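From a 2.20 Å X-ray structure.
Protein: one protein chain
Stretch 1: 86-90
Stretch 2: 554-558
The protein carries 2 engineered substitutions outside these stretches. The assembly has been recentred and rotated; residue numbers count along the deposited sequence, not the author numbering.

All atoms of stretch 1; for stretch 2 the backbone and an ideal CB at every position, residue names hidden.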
# COMPACT_ATOMS: atom_id res chain seq x y z
N ILE A 86 -14.19 2.22 5.13
CA ILE A 86 -14.90 0.95 5.45
C ILE A 86 -15.58 0.35 4.21
O ILE A 86 -15.45 -0.83 3.94
CB ILE A 86 -15.92 1.13 6.60
CG1 ILE A 86 -15.26 1.10 7.99
CG2 ILE A 86 -16.92 -0.04 6.68
CD1 ILE A 86 -13.89 1.69 8.16
N GLU A 87 -16.22 1.18 3.44
CA GLU A 87 -16.86 0.78 2.20
C GLU A 87 -15.86 0.19 1.16
O GLU A 87 -16.24 -0.65 0.37
CB GLU A 87 -17.54 2.03 1.65
CG GLU A 87 -18.34 1.83 0.39
CD GLU A 87 -18.66 3.13 -0.34
OE1 GLU A 87 -18.38 4.26 0.17
OE2 GLU A 87 -19.21 3.01 -1.46
N HIS A 88 -14.59 0.59 1.19
CA HIS A 88 -13.58 -0.01 0.28
C HIS A 88 -12.67 -1.04 0.95
O HIS A 88 -11.57 -1.29 0.46
CB HIS A 88 -12.80 1.10 -0.38
CG HIS A 88 -13.64 1.91 -1.29
ND1 HIS A 88 -14.29 3.05 -0.88
CD2 HIS A 88 -14.04 1.68 -2.56
CE1 HIS A 88 -15.01 3.52 -1.87
NE2 HIS A 88 -14.89 2.71 -2.91
N ARG A 89 -13.14 -1.61 2.07
CA ARG A 89 -12.44 -2.64 2.80
C ARG A 89 -11.09 -2.18 3.29
O ARG A 89 -10.13 -2.90 3.23
CB ARG A 89 -12.34 -3.93 1.95
CG ARG A 89 -13.70 -4.38 1.37
CD ARG A 89 -13.63 -5.77 0.72
NE ARG A 89 -12.78 -5.78 -0.49
CZ ARG A 89 -13.19 -5.57 -1.75
NH1 ARG A 89 -14.47 -5.33 -2.01
NH2 ARG A 89 -12.32 -5.61 -2.77
N LEU A 90 -11.02 -0.95 3.76
CA LEU A 90 -9.82 -0.40 4.33
C LEU A 90 -10.11 -0.09 5.80
O LEU A 90 -11.24 0.20 6.16
CB LEU A 90 -9.41 0.82 3.56
CG LEU A 90 -8.99 0.44 2.12
CD1 LEU A 90 -8.96 1.66 1.23
CD2 LEU A 90 -7.64 -0.29 2.09
N UNK A 554 -15.49 0.96 -11.70
CA UNK A 554 -16.01 -0.29 -11.19
C UNK A 554 -15.13 -0.76 -10.03
O UNK A 554 -13.87 -0.66 -10.10
CB UNK A 554 -16.08 -1.34 -12.30
N UNK A 555 -15.77 -1.30 -9.00
CA UNK A 555 -15.11 -1.86 -7.81
C UNK A 555 -15.89 -3.13 -7.45
O UNK A 555 -17.10 -3.12 -7.54
CB UNK A 555 -15.08 -0.87 -6.65
N UNK A 556 -15.20 -4.20 -7.07
CA UNK A 556 -15.82 -5.46 -6.74
C UNK A 556 -14.95 -6.21 -5.77
O UNK A 556 -13.94 -5.67 -5.32
CB UNK A 556 -16.08 -6.29 -8.00
N UNK A 557 -15.32 -7.43 -5.41
CA UNK A 557 -14.56 -8.27 -4.50
C UNK A 557 -14.32 -9.59 -5.18
O UNK A 557 -15.11 -9.99 -6.02
CB UNK A 557 -15.28 -8.46 -3.16
N UNK A 558 -13.22 -10.25 -4.84
CA UNK A 558 -12.92 -11.60 -5.31
C UNK A 558 -13.96 -12.58 -4.71
O UNK A 558 -14.40 -12.39 -3.59
CB UNK A 558 -11.50 -12.00 -4.92

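Stretch 1 leaves a helix at its N-terminal end and turns, with Arg89 N bonded back to Ile86 O at 3.1 Å. Arg89 itself sits at phi/psi 60/41, in the left-handed region, and from there its long side chain reaches out to stretch 2. Stretch 2 runs past as an extended strand, so its side chains should alternate in direction, and the contact ought to be read one position at a time.

Position 554 lies at the far end. Its backbone is extended, at phi/psi -105/140, and nothing of stretch 1 comes within 5.5 Å of its ideal CB. This contact therefore sets no rule for it; any residue that tolerates a strand would do. The deposited residue is Leu554, which makes no contact with stretch 1.

Position 555 is the one that aims at stretch 1. Its CA-to-CB bond points toward it, and the ideal CB stands 4.9 Å from His88 CD2, and the CA of position 555 is 8.4 Å from His88 CA. That leaves room for a side chain of some length, between an imidazole and a guanidinium. A large flat or flexible hydrophobic group would suit, such as Phe, Tyr, Met or Leu, and an aromatic has the added merit of offering a ring to both neighbours. The residue is Phe555, with chi1 in t, which extends the ring into the gap. His88 CD2 lies over one face of this ring, 3.7 Å from Phe555 CE2, yet the two rings are oblique, with planes at 54° and centroids 4.9 Å apart. Across the ring from the imidazole, Phe555 CZ comes to 3.4 Å from Arg89 NH1 and covers one face of the guanidinium. Phe555 CE2 also passes 3.9 Å from Glu87 O.

Position 556 points its CA-to-CB bond away, so the side chain is left free by this contact, and many kinds would be compatible. What matters here is the backbone: its carbonyl oxygen is turned to the arginine, an acceptor available whatever the side chain. The residue is Trp556, whose O lies at the guanidinium edge, near its plane. Arg89 NH2 donates to Trp556 O at 3.0 Å and 155°; Arg89 NH1 adds a weak bond to Trp556 O at 3.4 Å and 138°.

Position 557 points sideways, but its ideal CB already lies 3.4 Å from Arg89 NH1. A small apolar residue fits without further adjustment; a longer chain would have to lead its outer atoms clear of the guanidinium. The residue is Ala557. Its CB, 3.5 Å from Arg89 NH1, lies over the face opposite Phe555 CZ, so the charged group is held between methyl and aromatic carbon while its edge meets the carbonyl.

Position 558, past the strand, also points sideways, with nothing of stretch 1 within 5.5 Å of its ideal CB. Small or polar residues would serve equally; it is Ala558, which touches nothing here.

Stretch 2, residues 554-558: LFWAA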
# COMPACT_ATOMS: atom_id res chain seq x y z
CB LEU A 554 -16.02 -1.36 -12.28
CG LEU A 554 -17.12 -1.35 -13.35
CD1 LEU A 554 -17.11 -0.05 -14.12
CD2 LEU A 554 -16.96 -2.52 -14.33
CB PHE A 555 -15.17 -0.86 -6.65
CG PHE A 555 -14.56 -1.36 -5.37
CD1 PHE A 555 -13.17 -1.66 -5.30
CD2 PHE A 555 -15.34 -1.47 -4.18
CE1 PHE A 555 -12.58 -2.05 -4.08
CE2 PHE A 555 -14.76 -1.90 -2.97
CZ PHE A 555 -13.37 -2.19 -2.92
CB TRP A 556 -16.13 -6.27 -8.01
CG TRP A 556 -14.99 -6.72 -8.80
CD1 TRP A 556 -14.34 -7.90 -8.72
CD2 TRP A 556 -14.39 -6.01 -9.88
NE1 TRP A 556 -13.36 -7.97 -9.67
CE2 TRP A 556 -13.37 -6.82 -10.40
CE3 TRP A 556 -14.59 -4.74 -10.44
CZ2 TRP A 556 -12.53 -6.41 -11.44
CZ3 TRP A 556 -13.79 -4.35 -11.53
CH2 TRP A 556 -12.76 -5.20 -12.00
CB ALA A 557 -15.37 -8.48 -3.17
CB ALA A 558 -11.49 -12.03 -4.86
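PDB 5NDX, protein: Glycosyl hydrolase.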